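Local atomic coordinates of transcription factor tau subunit sfc1 (Schizosaccharomyces pombe, PDB entry 4BJI), a protein that forms part of the tauA domain of TFIIIC, which binds boxA promoter sites of tRNA and similar genes to direct RNA polymerase III initiation. Residues A[36-39]-A[40-44]; A[49-52]-A[53-56]; A[127-130]-A[131-134]. All coordinates share one frame; numbering follows the deposited sequence.

Interaction 1. Residues A[36-39]-A[40-44]; sequences TIQE and VIEAL
Glu42 OE2 is gripped by two groups: the amide of Gln38 and, further along the helix, the ammonium group of Lys45, with which it forms a salt bridge. Both residues of the contact lie on helix 35-50, the first long helix of the DNA-binding domain of sfc1, whose succession of helices and strands fits a winged helix-turn-helix, so the pair is an i to i+4 bridge along one face. Gln38 NE2 donates to Glu42 OE2 at 2.8 Å, and the bond is bent, with 137° at the hydrogen. The carboxylate oxygen lies almost in the amide plane and accepts through its anti lone pair, the one directed away from its sister oxygen. Gln38 sets out with CG anti to the backbone N (chi1 -167°), and a bend at chi2 (64°) swings the amide forward over the next turn. Glu42 leans back to meet it, its CG 3.3 Å from Gln38 O. Glutamine suits the spot because its two methylenes carry a neutral amide far enough along the helix to put an N-H beside the carboxylate four residues on. With an alanine here, Glu42 OE2 would probably lose its amide partner and the carboxylate be freer to turn, leaving the salt bridge to Lys45, and Ile41 CG2 would lose one of its neighbours. A different face of the helix is apolar: Val40, Ile41 and Leu44 pack on helix 71-74, beta-branched and leucine side chains filling a buried face. Ile41 N, bonded to Ile37 O at 2.9 Å, keeps the turn regular. Alongside that bond, Ile37 CG2 meets Ile41 CD1 at 4.1 Å, while the other branch of Ile41, CG2, lies 3.8 Å from Gln38 NE2.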
loop_
_atom_site.group_PDB
_atom_site.type_symbol
_atom_site.label_atom_id
_atom_site.label_comp_id
_atom_site.label_asym_id
_atom_site.label_seq_id
_atom_site.Cartn_x
_atom_site.Cartn_y
_atom_site.Cartn_z
ATOM N N THR A 36 -21.881 -15.973 -4.361
ATOM C CA THR A 36 -21.603 -14.621 -4.862
ATOM C C THR A 36 -20.228 -14.171 -4.331
ATOM O O THR A 36 -19.410 -13.590 -5.057
ATOM C CB THR A 36 -22.692 -13.588 -4.444
ATOM O OG1 THR A 36 -23.939 -13.963 -5.048
ATOM C CG2 THR A 36 -22.340 -12.184 -4.911
ATOM N N ILE A 37 -19.954 -14.439 -3.054
ATOM C CA ILE A 37 -18.669 -14.051 -2.469
ATOM C C ILE A 37 -17.555 -15.007 -2.897
ATOM O O ILE A 37 -16.414 -14.584 -3.098
ATOM C CB ILE A 37 -18.795 -13.967 -0.934
ATOM C CG1 ILE A 37 -19.788 -12.868 -0.575
ATOM C CG2 ILE A 37 -17.456 -13.672 -0.236
ATOM C CD1 ILE A 37 -19.479 -11.477 -1.187
ATOM N N GLN A 38 -17.857 -16.289 -3.060
ATOM C CA GLN A 38 -16.877 -17.259 -3.558
ATOM C C GLN A 38 -16.291 -16.800 -4.896
ATOM O O GLN A 38 -15.095 -16.948 -5.133
ATOM C CB GLN A 38 -17.488 -18.657 -3.696
ATOM C CG GLN A 38 -16.428 -19.710 -3.898
ATOM C CD GLN A 38 -15.502 -19.843 -2.684
ATOM O OE1 GLN A 38 -15.961 -19.853 -1.533
ATOM N NE2 GLN A 38 -14.199 -19.951 -2.937
ATOM N N GLU A 39 -17.105 -16.236 -5.783
ATOM C CA GLU A 39 -16.599 -15.728 -7.059
ATOM C C GLU A 39 -15.508 -14.685 -6.818
ATOM O O GLU A 39 -14.509 -14.670 -7.510
ATOM C CB GLU A 39 -17.736 -15.124 -7.906
ATOM C CG GLU A 39 -17.318 -14.732 -9.324
ATOM C CD GLU A 39 -18.423 -13.998 -10.084
ATOM O OE1 GLU A 39 -19.583 -14.009 -9.622
ATOM O OE2 GLU A 39 -18.128 -13.404 -11.142
ATOM N N VAL A 40 -15.709 -13.822 -5.829
ATOM C CA VAL A 40 -14.711 -12.790 -5.533
ATOM C C VAL A 40 -13.465 -13.403 -4.936
ATOM O O VAL A 40 -12.342 -13.025 -5.323
ATOM C CB VAL A 40 -15.292 -11.711 -4.587
ATOM C CG1 VAL A 40 -14.298 -10.584 -4.384
ATOM C CG2 VAL A 40 -16.625 -11.180 -5.149
ATOM N N ILE A 41 -13.636 -14.383 -4.048
ATOM C CA ILE A 41 -12.511 -15.107 -3.468
ATOM C C ILE A 41 -11.682 -15.770 -4.562
ATOM O O ILE A 41 -10.440 -15.665 -4.558
ATOM C CB ILE A 41 -13.012 -16.144 -2.451
ATOM C CG1 ILE A 41 -13.640 -15.455 -1.237
ATOM C CG2 ILE A 41 -11.871 -17.100 -2.062
ATOM C CD1 ILE A 41 -14.372 -16.425 -0.308
ATOM N N GLU A 42 -12.316 -16.399 -5.545
ATOM C CA GLU A 42 -11.585 -17.019 -6.630
ATOM C C GLU A 42 -10.806 -16.026 -7.487
ATOM O O GLU A 42 -9.693 -16.351 -7.939
ATOM C CB GLU A 42 -12.520 -17.870 -7.485
ATOM C CG GLU A 42 -13.095 -19.068 -6.718
ATOM C CD GLU A 42 -12.026 -19.907 -6.074
ATOM O OE1 GLU A 42 -11.081 -20.304 -6.774
ATOM O OE2 GLU A 42 -12.104 -20.133 -4.857
ATOM N N ALA A 43 -11.336 -14.824 -7.676
ATOM C CA ALA A 43 -10.629 -13.780 -8.399
ATOM C C ALA A 43 -9.443 -13.239 -7.598
ATOM O O ALA A 43 -8.424 -12.825 -8.174
ATOM C CB ALA A 43 -11.580 -12.665 -8.738
ATOM N N LEU A 44 -9.573 -13.197 -6.276
ATOM C CA LEU A 44 -8.501 -12.700 -5.412
ATOM C C LEU A 44 -7.324 -13.647 -5.301
ATOM O O LEU A 44 -6.174 -13.212 -5.143
ATOM C CB LEU A 44 -9.020 -12.444 -4.005
ATOM C CG LEU A 44 -9.899 -11.216 -3.845
ATOM C CD1 LEU A 44 -10.545 -11.216 -2.475
ATOM C CD2 LEU A 44 -9.075 -9.954 -4.059
#

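Interaction 2. Residues A[49-52]-A[53-56]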
loop_
_atom_site.group_PDB
_atom_site.type_symbol
_atom_site.label_atom_id
_atom_site.label_comp_id
_atom_site.label_asym_id
_atom_site.label_seq_id
_atom_site.Cartn_x
_atom_site.Cartn_y
_atom_site.Cartn_z
ATOM N N GLU A 49 -1.306 -14.484 -5.151
ATOM C CA GLU A 49 -0.101 -15.196 -5.603
ATOM C C GLU A 49 0.849 -14.225 -6.275
ATOM O O GLU A 49 2.072 -14.320 -6.076
ATOM C CB GLU A 49 -0.439 -16.334 -6.576
ATOM C CG GLU A 49 -1.266 -17.425 -5.971
ATOM C CD GLU A 49 -0.534 -18.243 -4.887
ATOM O OE1 GLU A 49 0.683 -18.092 -4.697
ATOM O OE2 GLU A 49 -1.213 -19.063 -4.238
ATOM N N LYS A 50 0.332 -13.311 -7.075
ATOM C CA LYS A 50 1.181 -12.340 -7.794
ATOM C C LYS A 50 1.859 -11.347 -6.827
ATOM O O LYS A 50 3.026 -10.944 -7.004
ATOM C CB LYS A 50 0.344 -11.534 -8.798
ATOM C CG LYS A 50 -0.242 -12.344 -9.961
ATOM C CD LYS A 50 -1.264 -11.550 -10.806
ATOM C CE LYS A 50 -1.551 -12.266 -12.126
ATOM N NZ LYS A 50 -2.633 -11.621 -12.921
ATOM N N ARG A 51 1.126 -10.937 -5.813
ATOM C CA ARG A 51 1.533 -9.853 -4.932
ATOM C C ARG A 51 0.913 -10.153 -3.569
ATOM O O ARG A 51 -0.301 -10.202 -3.454
ATOM C CB ARG A 51 1.005 -8.538 -5.508
ATOM C CG ARG A 51 1.190 -7.335 -4.698
ATOM C CD ARG A 51 0.865 -6.173 -5.657
ATOM N NE ARG A 51 0.446 -4.994 -4.973
ATOM C CZ ARG A 51 0.264 -3.832 -5.625
ATOM N NH1 ARG A 51 0.500 -3.766 -6.922
ATOM N NH2 ARG A 51 -0.132 -2.792 -4.982
ATOM N N PRO A 52 1.732 -10.404 -2.540
ATOM C CA PRO A 52 1.147 -10.884 -1.286
ATOM C C PRO A 52 0.515 -9.814 -0.412
ATOM O O PRO A 52 -0.133 -10.136 0.577
ATOM C CB PRO A 52 2.330 -11.473 -0.531
ATOM C CG PRO A 52 3.527 -10.734 -1.107
ATOM C CD PRO A 52 3.205 -10.515 -2.558
ATOM N N VAL A 53 0.723 -8.548 -0.752
ATOM C CA VAL A 53 0.302 -7.408 0.064
ATOM C C VAL A 53 -0.340 -6.369 -0.845
ATOM O O VAL A 53 0.315 -5.888 -1.797
ATOM C CB VAL A 53 1.551 -6.768 0.761
ATOM C CG1 VAL A 53 1.183 -5.525 1.524
ATOM C CG2 VAL A 53 2.259 -7.784 1.690
ATOM N N TRP A 54 -1.578 -5.980 -0.555
ATOM C CA TRP A 54 -2.351 -5.087 -1.413
ATOM C C TRP A 54 -3.178 -4.086 -0.620
ATOM O O TRP A 54 -3.855 -4.469 0.353
ATOM C CB TRP A 54 -3.403 -5.883 -2.180
ATOM C CG TRP A 54 -2.964 -6.780 -3.298
ATOM C CD1 TRP A 54 -2.627 -8.102 -3.213
ATOM C CD2 TRP A 54 -2.931 -6.444 -4.685
ATOM N NE1 TRP A 54 -2.371 -8.609 -4.486
ATOM C CE2 TRP A 54 -2.555 -7.600 -5.395
ATOM C CE3 TRP A 54 -3.184 -5.275 -5.393
ATOM C CZ2 TRP A 54 -2.418 -7.611 -6.788
ATOM C CZ3 TRP A 54 -3.033 -5.289 -6.769
ATOM C CH2 TRP A 54 -2.657 -6.450 -7.445
ATOM N N THR A 55 -3.283 -2.848 -1.079
ATOM C CA THR A 55 -4.369 -1.997 -0.600
ATOM C C THR A 55 -5.701 -2.424 -1.246
ATOM O O THR A 55 -5.734 -3.049 -2.331
ATOM C CB THR A 55 -4.173 -0.540 -0.935
ATOM O OG1 THR A 55 -4.085 -0.432 -2.360
ATOM C CG2 THR A 55 -2.905 -0.002 -0.256
ATOM N N ARG A 56 -6.811 -2.077 -0.582
ATOM C CA ARG A 56 -8.132 -2.200 -1.189
ATOM C C ARG A 56 -8.214 -1.511 -2.552
ATOM O O ARG A 56 -8.704 -2.096 -3.533
ATOM C CB ARG A 56 -9.192 -1.610 -0.243
ATOM C CG ARG A 56 -10.555 -1.414 -0.903
ATOM C CD ARG A 56 -11.519 -0.697 0.068
ATOM N NE ARG A 56 -12.749 -0.299 -0.612
ATOM C CZ ARG A 56 -13.721 -1.153 -0.847
ATOM N NH1 ARG A 56 -13.587 -2.402 -0.428
ATOM N NH2 ARG A 56 -14.820 -0.759 -1.490
#
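Helix 35-50 ends as Arg51 swings to an extended backbone conformation, and after Pro52 the chain continues directly into strand 53-55, a tight helix-to-strand turn that brings Arg51 back over Trp54. That strand lies at one edge of the four-stranded mixed sheet, paired with 90-93. The arginine chain is extended from CG to NE and lies across one face of the indole at about a right angle to the tryptophan side chain. Arg51 CD sits over the middle of that face, a CH-pi contact 3.7 Å from the centroid of the six-membered ring of Trp54. Further out, the guanidinium lies flat on the ring, the planes only 5° apart, and Arg51 CZ is 4.0 Å from the same Trp54 centroid in a cation-pi stack. In the guanidinium plane, at its edge, Arg51 NE makes a weak bond of 3.3 Å to Val53 O. The far end is tied down elsewhere: Arg51 NH2 reaches Asp144 in a salt bridge and also Gln141. Trp54 NE1 donates to Leu47 O, which fixes the rotation of the indole, while Phe48 and His62 meet it edge-to-face. Pro52, with no backbone N-H to satisfy, suits the corner beside Val53. A buried arginine is costly, and here the cost is probably repaid by the aromatic face, the Val53 carbonyl at its edge and the Asp144 carboxylate, which hold the group against the indole.

Interaction 3. Residues A[127-130]-A[131-134]; sequences VFDG and KTLF
The chain turns sharply at Asp129 and Gly130, where no helix or strand is formed; Gly130 has positive phi (78°), a conformation that by itself favours a residue with no side chain. The turn brings two backbone N-H groups round to the carboxylate of Asp129: Lys131 N bonds Asp129 OD1 at 2.9 Å, as in an Asx turn, and Thr132 N, one residue on, joins it on the same oxygen, also at 2.9 Å. The two donors approach from the same face of the carboxylate. Thr132 N comes on the syn side, 24° out of the plane, whereas Lys131 N stands well above it. The carboxylate can be there because CG of Asp129 takes the position between its own backbone N and carbonyl carbon (chi1 68°), tucked back over the turn. The other oxygen, Asp129 OD2, accepts from Thr132 OG1 at 2.6 Å through its syn lone pair. Both oxygens therefore hold Thr132, one its backbone and one its hydroxyl, and this two-point grip fixes the carboxylate's rotation. Aspartate suits the place as a short acceptor with two oxygens, and threonine as a residue whose hydroxyl stands next to its own N-H. A water adds to the closure, donating to Thr132 O at 2.9 Å and, weakly, to Asp129 OD1. Lys131 CG passes 3.7 Å from Asp129 CG, but its long extended chain leads off to the exposed side; Lys131 NZ stays 5.8 Å from Asp129 OD2, so the opposite charges do not touch. The turn belongs to the connection between strands 109-111 and 139-141, and its flanks lean on helix 172-189: Phe128 packs on Met182 and Leu186 and meets Tyr140 of the second strand edge-to-face, while Leu133 rests on Leu189.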
loop_
_atom_site.group_PDB
_atom_site.type_symbol
_atom_site.label_atom_id
_atom_site.label_comp_id
_atom_site.label_asym_id
_atom_site.label_seq_id
_atom_site.Cartn_x
_atom_site.Cartn_y
_atom_site.Cartn_z
ATOM N N VAL A 127 -1.928 4.176 -8.753
ATOM C CA VAL A 127 -0.582 4.486 -9.251
ATOM C C VAL A 127 -0.226 5.911 -8.896
ATOM O O VAL A 127 -1.060 6.816 -9.008
ATOM C CB VAL A 127 -0.566 4.301 -10.788
ATOM C CG1 VAL A 127 0.742 4.728 -11.397
ATOM C CG2 VAL A 127 -0.857 2.869 -11.155
ATOM N N PHE A 128 1.029 6.116 -8.498
ATOM C CA PHE A 128 1.565 7.445 -8.249
ATOM C C PHE A 128 2.490 7.803 -9.395
ATOM O O PHE A 128 3.608 7.265 -9.471
ATOM C CB PHE A 128 2.340 7.515 -6.922
ATOM C CG PHE A 128 2.647 8.934 -6.492
ATOM C CD1 PHE A 128 3.689 9.656 -7.056
ATOM C CD2 PHE A 128 1.856 9.549 -5.521
ATOM C CE1 PHE A 128 3.905 10.940 -6.680
ATOM C CE2 PHE A 128 2.100 10.831 -5.135
ATOM C CZ PHE A 128 3.136 11.512 -5.716
ATOM N N ASP A 129 2.021 8.678 -10.285
ATOM C CA ASP A 129 2.829 9.077 -11.467
ATOM C C ASP A 129 3.381 10.495 -11.369
ATOM O O ASP A 129 4.192 10.914 -12.208
ATOM C CB ASP A 129 2.090 8.847 -12.789
ATOM C CG ASP A 129 0.905 9.759 -12.970
ATOM O OD1 ASP A 129 0.632 10.603 -12.089
ATOM O OD2 ASP A 129 0.203 9.554 -14.018
ATOM N N GLY A 130 2.962 11.242 -10.360
ATOM C CA GLY A 130 3.428 12.612 -10.203
ATOM C C GLY A 130 2.783 13.624 -11.089
ATOM O O GLY A 130 3.192 14.797 -11.063
ATOM N N LYS A 131 1.805 13.226 -11.896
ATOM C CA LYS A 131 1.257 14.156 -12.869
ATOM C C LYS A 131 -0.218 14.064 -13.113
ATOM O O LYS A 131 -0.824 15.027 -13.635
ATOM C CB LYS A 131 2.005 14.065 -14.201
ATOM C CG LYS A 131 2.058 12.715 -14.826
ATOM C CD LYS A 131 2.855 12.804 -16.137
ATOM C CE LYS A 131 2.927 11.484 -16.865
ATOM N NZ LYS A 131 3.659 11.673 -18.162
ATOM N N THR A 132 -0.853 12.963 -12.783
ATOM C CA THR A 132 -2.294 12.883 -13.006
ATOM C C THR A 132 -3.053 13.727 -11.942
ATOM O O THR A 132 -2.849 13.601 -10.739
ATOM C CB THR A 132 -2.759 11.416 -13.100
ATOM O OG1 THR A 132 -2.127 10.791 -14.229
ATOM C CG2 THR A 132 -4.255 11.388 -13.330
ATOM N N LEU A 133 -3.899 14.654 -12.415
ATOM C CA LEU A 133 -4.568 15.599 -11.515
ATOM C C LEU A 133 -5.709 14.969 -10.704
ATOM O O LEU A 133 -6.301 13.975 -11.104
ATOM C CB LEU A 133 -5.126 16.772 -12.319
ATOM C CG LEU A 133 -4.108 17.545 -13.158
ATOM C CD1 LEU A 133 -4.856 18.645 -13.955
ATOM C CD2 LEU A 133 -2.984 18.128 -12.315
ATOM N N PHE A 134 -6.006 15.585 -9.563
ATOM C CA PHE A 134 -7.152 15.214 -8.751
ATOM C C PHE A 134 -7.184 13.747 -8.337
ATOM O O PHE A 134 -8.209 13.069 -8.442
ATOM C CB PHE A 134 -8.458 15.560 -9.507
ATOM C CG PHE A 134 -8.482 16.960 -10.061
ATOM C CD1 PHE A 134 -8.340 18.052 -9.227
ATOM C CD2 PHE A 134 -8.657 17.184 -11.422
ATOM C CE1 PHE A 134 -8.362 19.338 -9.719
ATOM C CE2 PHE A 134 -8.684 18.486 -11.926
ATOM C CZ PHE A 134 -8.531 19.555 -11.070
HETATM O O HOH W 1 -1.730 11.130 -9.678
#

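The three contacts follow one another along the chain without touching. Interactions 1 and 2 share helix 35-50, the first near its start and the second at its end, with centres about 15 Å apart; both belong to the helix-turn-helix region of the DNA-binding domain. Interaction 3 lies in a later connection, its centre about 21 Å from that of interaction 2 and about 30 Å from that of interaction 1. Strand 139-141 and the residues just after it relate the last two: Gln141 and Asp144 hold Arg51, while Tyr140 and Asp144 meet Phe128, the former by its ring and the latter through the backbone. No DNA is present, so none of the three can be assigned to the boxA-binding surface.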